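Local coordinates for protein transcriptional regulator (Thermus thermophilus, PDB 2H0A) that probably acts as a CcpA-like transcriptional regulator whose periplasmic-binding-protein-like fold is expected to sense a small effector molecule, at residues G23-Q28 / R239-L244; A170-L175 / L196-R201. One frame throughout, in Å; residues are numbered along the deposited sequence.

Interaction 1: G23-Q28 / R239-L244; sequences GVLLEQ and RAAQLL
Val24 and Leu25, on helix 12-25, close around the methyl of Ala241 on helix 233-248, a helix pair that packs on one side of the sheet in the N-terminal lobe of a periplasmic-binding-protein-like fold. The backbones come close because the residue between them is so small: the CA atoms of Leu25 and Ala241 are 6.3 Å apart. Ala241 directs its CB toward the other segment, where the two larger side chains meet it from adjacent positions of one turn. Val24 also aims across the interface. Its CG1 stands opposite the backbone N (chi1 173°), which carries this branch past Ala241 toward the start of the next residue, 4.1 Å from the backbone N of Gln242. Leu25 sets off beside the contact rather than into it, yet with CG turned to the backbone-N side (chi1 -70°) the branch point reaches the same methyl, Leu25 CG to Ala241 CB being 3.9 Å. The side-chain contacts are mainly apolar and the join is small, burying 195 Å² over both segments. Around it, Val24 also packs on Ala238 and Leu25 on Leu245, so the two side chains run along helix 233-248 for about two turns, and Leu25 shares Ser3 of strand 2-6 with Leu244. Beyond the apolar patch, Gln28 OE1 accepts a hydrogen bond from NH2 of Arg249, just after helix 233-248. The methyl of Ala241 is touched most closely by Val24: Ala241 CB lies 3.6 Å from Val24 CG1.

Interaction 2: A170-L175 / L196-R201; sequences ALRHFL and LEEAVR
Leu171 of helix 164-175 carries the apolar part of the contact, laying one methyl against the backbone of helix 189-200 between Glu198 and Ala199. Its CG is anti to the backbone N (chi1 176°), which extends the side chain across the gap and brings Leu171 CD2 to 3.5 Å from Ala199 N and 3.7 Å from Ala199 CB. The same CD2 methyl of Leu171 lies 4.1 Å from Glu198 CB, so a single methyl makes all of the leucine's close contacts here. Ala199 thus meets it with both its backbone N and its methyl. The short helical segments pass at 9.7 Å, their directions 56° apart.

Next to this patch, Arg172 and Glu198 meet through aliphatic carbon and carboxylate: Arg172 CG lies 4.0 Å from Glu198 OE2. The charged groups themselves are not in contact, with Arg172 NE 4.9 Å from Glu198 OE2 and the guanidinium and carboxylate planes turned 40° apart, so any attraction is longer-range. Closer charge partners of Glu198 lie elsewhere. The chain of Glu198 is bent at chi2, and its OE2 stands 3.0 Å from Arg201 NH1; that oxygen sits well out of the guanidinium plane, making the pairing one of charge without a directed N-H. Glu198 OE1 forms a salt bridge with Arg168, one turn before Arg172, and this probably favours the ionised carboxylate. Arg172 also reaches the second subunit, packing on Glu176 of that chain.

Behind the contact, Phe174 packs on strands 116-121, 157-160 and 182-185. Helix 164-175 leads from strand 157-160 into strand 182-185, and helix 189-200 makes the beta-alpha-beta crossover from there to the neighbouring parallel strand 210-215: successive beta-alpha units of the C-terminal lobe in periplasmic-binding-protein-like folds.

Overall arrangement
From the N terminus, strand 2-6 leads into helix 12-25, whose end supplies the first side of interaction 1; its partner, helix 233-248, comes more than 200 residues later. That long loop passes through the second lobe, where interaction 2 closes a much shorter one: helix 164-175, strand 182-185, then helix 189-200. Interaction 2 thus falls wholly within the span of interaction 1, and the two do not cross. Interaction 1 brings a late helix back to the N-terminal lobe before the chain goes on into strand 257-265, whereas interaction 2 joins sequential helices in the other. Their centres lie 41 Å apart, on opposite sides of the chain's centre.

Interaction 1: G23-Q28 / R239-L244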
loop_
_atom_site.group_PDB
_atom_site.type_symbol
_atom_site.label_atom_id
_atom_site.label_comp_id
_atom_site.label_asym_id
_atom_site.label_seq_id
_atom_site.Cartn_x
_atom_site.Cartn_y
_atom_site.Cartn_z
ATOM N N GLY A 23 0.570 14.979 -20.307
ATOM C CA GLY A 23 0.496 15.011 -21.752
ATOM C C GLY A 23 -0.184 16.276 -22.221
ATOM O O GLY A 23 0.280 16.928 -23.158
ATOM N N VAL A 24 -1.281 16.634 -21.562
ATOM C CA VAL A 24 -2.019 17.830 -21.932
ATOM C C VAL A 24 -1.356 19.111 -21.447
ATOM O O VAL A 24 -0.853 19.887 -22.253
ATOM C CB VAL A 24 -3.472 17.766 -21.404
ATOM C CG1 VAL A 24 -4.194 19.080 -21.649
ATOM C CG2 VAL A 24 -4.210 16.646 -22.097
ATOM N N LEU A 25 -1.321 19.313 -20.135
ATOM C CA LEU A 25 -0.752 20.526 -19.559
ATOM C C LEU A 25 0.613 20.974 -20.076
ATOM O O LEU A 25 0.822 22.166 -20.289
ATOM C CB LEU A 25 -0.711 20.403 -18.039
ATOM C CG LEU A 25 -2.085 20.437 -17.376
ATOM C CD1 LEU A 25 -1.910 20.328 -15.872
ATOM C CD2 LEU A 25 -2.815 21.727 -17.743
ATOM N N LEU A 26 1.533 20.033 -20.284
ATOM C CA LEU A 26 2.864 20.385 -20.767
ATOM C C LEU A 26 2.872 20.827 -22.224
ATOM O O LEU A 26 3.850 21.385 -22.703
ATOM C CB LEU A 26 3.844 19.223 -20.581
ATOM C CG LEU A 26 4.030 18.670 -19.160
ATOM C CD1 LEU A 26 5.107 17.595 -19.200
ATOM C CD2 LEU A 26 4.414 19.770 -18.173
ATOM N N GLU A 27 1.788 20.567 -22.939
ATOM C CA GLU A 27 1.689 20.988 -24.330
ATOM C C GLU A 27 1.363 22.482 -24.357
ATOM O O GLU A 27 1.705 23.190 -25.299
ATOM C CB GLU A 27 0.578 20.204 -25.039
ATOM C CG GLU A 27 0.244 20.719 -26.433
ATOM C CD GLU A 27 1.032 20.023 -27.518
ATOM O OE1 GLU A 27 0.783 18.819 -27.741
ATOM O OE2 GLU A 27 1.897 20.673 -28.146
ATOM N N GLN A 28 0.698 22.944 -23.302
ATOM C CA GLN A 28 0.297 24.339 -23.165
ATOM C C GLN A 28 1.265 25.111 -22.286
ATOM O O GLN A 28 0.946 26.193 -21.793
ATOM C CB GLN A 28 -1.111 24.425 -22.570
ATOM C CG GLN A 28 -2.167 23.790 -23.446
ATOM C CD GLN A 28 -2.126 24.326 -24.860
ATOM O OE1 GLN A 28 -2.062 25.536 -25.072
ATOM N NE2 GLN A 28 -2.173 23.433 -25.835
ATOM N N ARG A 239 -8.753 14.970 -20.127
ATOM C CA ARG A 239 -9.982 15.756 -20.165
ATOM C C ARG A 239 -10.027 16.679 -18.957
ATOM O O ARG A 239 -10.423 17.840 -19.062
ATOM C CB ARG A 239 -11.215 14.846 -20.169
ATOM C CG ARG A 239 -12.547 15.597 -20.090
ATOM C CD ARG A 239 -12.666 16.672 -21.186
ATOM N NE ARG A 239 -12.478 16.107 -22.523
ATOM C CZ ARG A 239 -12.426 16.822 -23.639
ATOM N NH1 ARG A 239 -12.549 18.145 -23.587
ATOM N NH2 ARG A 239 -12.235 16.218 -24.802
ATOM N N ALA A 240 -9.618 16.151 -17.807
ATOM C CA ALA A 240 -9.581 16.927 -16.572
ATOM C C ALA A 240 -8.664 18.136 -16.756
ATOM O O ALA A 240 -8.959 19.235 -16.292
ATOM C CB ALA A 240 -9.069 16.064 -15.447
ATOM N N ALA A 241 -7.544 17.924 -17.436
ATOM C CA ALA A 241 -6.601 19.000 -17.683
ATOM C C ALA A 241 -7.208 20.077 -18.595
ATOM O O ALA A 241 -7.152 21.268 -18.278
ATOM C CB ALA A 241 -5.319 18.439 -18.306
ATOM N N GLN A 242 -7.793 19.657 -19.717
ATOM C CA GLN A 242 -8.395 20.589 -20.669
ATOM C C GLN A 242 -9.433 21.501 -20.036
ATOM O O GLN A 242 -9.420 22.705 -20.265
ATOM C CB GLN A 242 -9.035 19.832 -21.835
ATOM C CG GLN A 242 -9.735 20.741 -22.852
ATOM C CD GLN A 242 -8.784 21.648 -23.640
ATOM O OE1 GLN A 242 -9.198 22.689 -24.160
ATOM N NE2 GLN A 242 -7.516 21.249 -23.744
ATOM N N LEU A 243 -10.334 20.926 -19.249
ATOM C CA LEU A 243 -11.370 21.707 -18.582
ATOM C C LEU A 243 -10.708 22.756 -17.719
ATOM O O LEU A 243 -11.118 23.914 -17.718
ATOM C CB LEU A 243 -12.249 20.816 -17.695
ATOM C CG LEU A 243 -13.197 19.815 -18.360
ATOM C CD1 LEU A 243 -13.706 18.838 -17.326
ATOM C CD2 LEU A 243 -14.350 20.546 -19.012
ATOM N N LEU A 244 -9.677 22.339 -16.988
ATOM C CA LEU A 244 -8.940 23.233 -16.103
ATOM C C LEU A 244 -8.394 24.426 -16.876
ATOM O O LEU A 244 -8.544 25.569 -16.443
ATOM C CB LEU A 244 -7.788 22.484 -15.437
ATOM C CG LEU A 244 -7.028 23.262 -14.364
ATOM C CD1 LEU A 244 -7.951 23.565 -13.202
ATOM C CD2 LEU A 244 -5.840 22.452 -13.901
#

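Interaction 2: A170-L175 / L196-R201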
loop_
_atom_site.group_PDB
_atom_site.type_symbol
_atom_site.label_atom_id
_atom_site.label_comp_id
_atom_site.label_asym_id
_atom_site.label_seq_id
_atom_site.Cartn_x
_atom_site.Cartn_y
_atom_site.Cartn_z
ATOM N N ALA A 170 -8.291 -14.891 -2.079
ATOM C CA ALA A 170 -9.651 -15.078 -2.585
ATOM C C ALA A 170 -9.863 -16.333 -3.434
ATOM O O ALA A 170 -10.789 -17.094 -3.192
ATOM C CB ALA A 170 -10.088 -13.841 -3.363
ATOM N N LEU A 171 -9.021 -16.555 -4.433
ATOM C CA LEU A 171 -9.173 -17.746 -5.258
ATOM C C LEU A 171 -9.124 -18.984 -4.355
ATOM O O LEU A 171 -9.859 -19.952 -4.553
ATOM C CB LEU A 171 -8.059 -17.822 -6.303
ATOM C CG LEU A 171 -8.060 -19.087 -7.169
ATOM C CD1 LEU A 171 -9.354 -19.154 -7.966
ATOM C CD2 LEU A 171 -6.856 -19.093 -8.097
ATOM N N ARG A 172 -8.246 -18.940 -3.361
ATOM C CA ARG A 172 -8.093 -20.037 -2.420
ATOM C C ARG A 172 -9.416 -20.229 -1.674
ATOM O O ARG A 172 -9.824 -21.358 -1.379
ATOM C CB ARG A 172 -6.967 -19.707 -1.437
ATOM C CG ARG A 172 -5.813 -20.683 -1.442
ATOM C CD ARG A 172 -6.201 -22.000 -0.785
ATOM N NE ARG A 172 -5.039 -22.869 -0.579
ATOM C CZ ARG A 172 -5.090 -24.071 -0.010
ATOM N NH1 ARG A 172 -6.250 -24.564 0.417
ATOM N NH2 ARG A 172 -3.978 -24.781 0.138
ATOM N N HIS A 173 -10.077 -19.110 -1.381
ATOM C CA HIS A 173 -11.355 -19.115 -0.683
ATOM C C HIS A 173 -12.443 -19.730 -1.562
ATOM O O HIS A 173 -13.198 -20.601 -1.121
ATOM C CB HIS A 173 -11.757 -17.687 -0.315
ATOM C CG HIS A 173 -13.082 -17.598 0.366
ATOM N ND1 HIS A 173 -13.283 -18.027 1.660
ATOM C CD2 HIS A 173 -14.286 -17.172 -0.080
ATOM C CE1 HIS A 173 -14.553 -17.868 1.981
ATOM N NE2 HIS A 173 -15.184 -17.351 0.943
ATOM N N PHE A 174 -12.517 -19.271 -2.808
ATOM C CA PHE A 174 -13.502 -19.774 -3.748
ATOM C C PHE A 174 -13.315 -21.264 -4.051
ATOM O O PHE A 174 -14.286 -21.993 -4.252
ATOM C CB PHE A 174 -13.422 -19.007 -5.062
ATOM C CG PHE A 174 -13.513 -17.513 -4.917
ATOM C CD1 PHE A 174 -14.424 -16.931 -4.042
ATOM C CD2 PHE A 174 -12.754 -16.681 -5.741
ATOM C CE1 PHE A 174 -14.587 -15.547 -3.999
ATOM C CE2 PHE A 174 -12.909 -15.300 -5.705
ATOM C CZ PHE A 174 -13.828 -14.731 -4.836
ATOM N N LEU A 175 -12.066 -21.715 -4.092
ATOM C CA LEU A 175 -11.781 -23.106 -4.401
ATOM C C LEU A 175 -12.305 -24.102 -3.386
ATOM O O LEU A 175 -12.460 -25.278 -3.709
ATOM C CB LEU A 175 -10.284 -23.313 -4.604
ATOM C CG LEU A 175 -9.757 -22.684 -5.900
ATOM C CD1 LEU A 175 -8.242 -22.755 -5.926
ATOM C CD2 LEU A 175 -10.360 -23.392 -7.113
ATOM N N LEU A 196 -4.830 -14.827 -10.935
ATOM C CA LEU A 196 -4.151 -15.398 -12.082
ATOM C C LEU A 196 -2.910 -16.167 -11.628
ATOM O O LEU A 196 -2.706 -17.313 -12.007
ATOM C CB LEU A 196 -3.748 -14.269 -13.023
ATOM C CG LEU A 196 -4.022 -14.477 -14.504
ATOM C CD1 LEU A 196 -5.450 -14.935 -14.708
ATOM C CD2 LEU A 196 -3.772 -13.173 -15.238
ATOM N N GLU A 197 -2.096 -15.518 -10.802
ATOM C CA GLU A 197 -0.863 -16.092 -10.264
ATOM C C GLU A 197 -1.096 -17.350 -9.439
ATOM O O GLU A 197 -0.436 -18.368 -9.653
ATOM C CB GLU A 197 -0.146 -15.056 -9.391
ATOM C CG GLU A 197 1.150 -15.553 -8.773
ATOM C CD GLU A 197 1.547 -14.765 -7.540
ATOM O OE1 GLU A 197 1.813 -13.548 -7.660
ATOM O OE2 GLU A 197 1.585 -15.369 -6.447
ATOM N N GLU A 198 -2.022 -17.269 -8.483
ATOM C CA GLU A 198 -2.334 -18.409 -7.625
ATOM C C GLU A 198 -2.963 -19.548 -8.417
ATOM O O GLU A 198 -2.808 -20.716 -8.072
ATOM C CB GLU A 198 -3.288 -17.999 -6.500
ATOM C CG GLU A 198 -3.516 -19.093 -5.452
ATOM C CD GLU A 198 -2.293 -19.346 -4.566
ATOM O OE1 GLU A 198 -1.177 -18.914 -4.930
ATOM O OE2 GLU A 198 -2.450 -19.988 -3.505
ATOM N N ALA A 199 -3.691 -19.216 -9.468
ATOM C CA ALA A 199 -4.290 -20.262 -10.268
ATOM C C ALA A 199 -3.147 -21.063 -10.874
ATOM O O ALA A 199 -3.065 -22.274 -10.681
ATOM C CB ALA A 199 -5.164 -19.664 -11.363
ATOM N N VAL A 200 -2.259 -20.372 -11.591
ATOM C CA VAL A 200 -1.112 -20.996 -12.248
ATOM C C VAL A 200 -0.283 -21.840 -11.287
ATOM O O VAL A 200 0.160 -22.940 -11.627
ATOM C CB VAL A 200 -0.202 -19.934 -12.880
ATOM C CG1 VAL A 200 1.019 -20.593 -13.496
ATOM C CG2 VAL A 200 -0.973 -19.161 -13.923
ATOM N N ARG A 201 -0.076 -21.315 -10.087
ATOM C CA ARG A 201 0.670 -22.019 -9.060
ATOM C C ARG A 201 -0.015 -23.369 -8.818
ATOM O O ARG A 201 0.406 -24.147 -7.961
ATOM C CB ARG A 201 0.653 -21.209 -7.768
ATOM C CG ARG A 201 1.942 -21.235 -6.995
ATOM C CD ARG A 201 1.683 -20.852 -5.567
ATOM N NE ARG A 201 1.071 -21.970 -4.864
ATOM C CZ ARG A 201 0.465 -21.869 -3.691
ATOM N NH1 ARG A 201 0.387 -20.690 -3.088
ATOM N NH2 ARG A 201 -0.054 -22.947 -3.121
#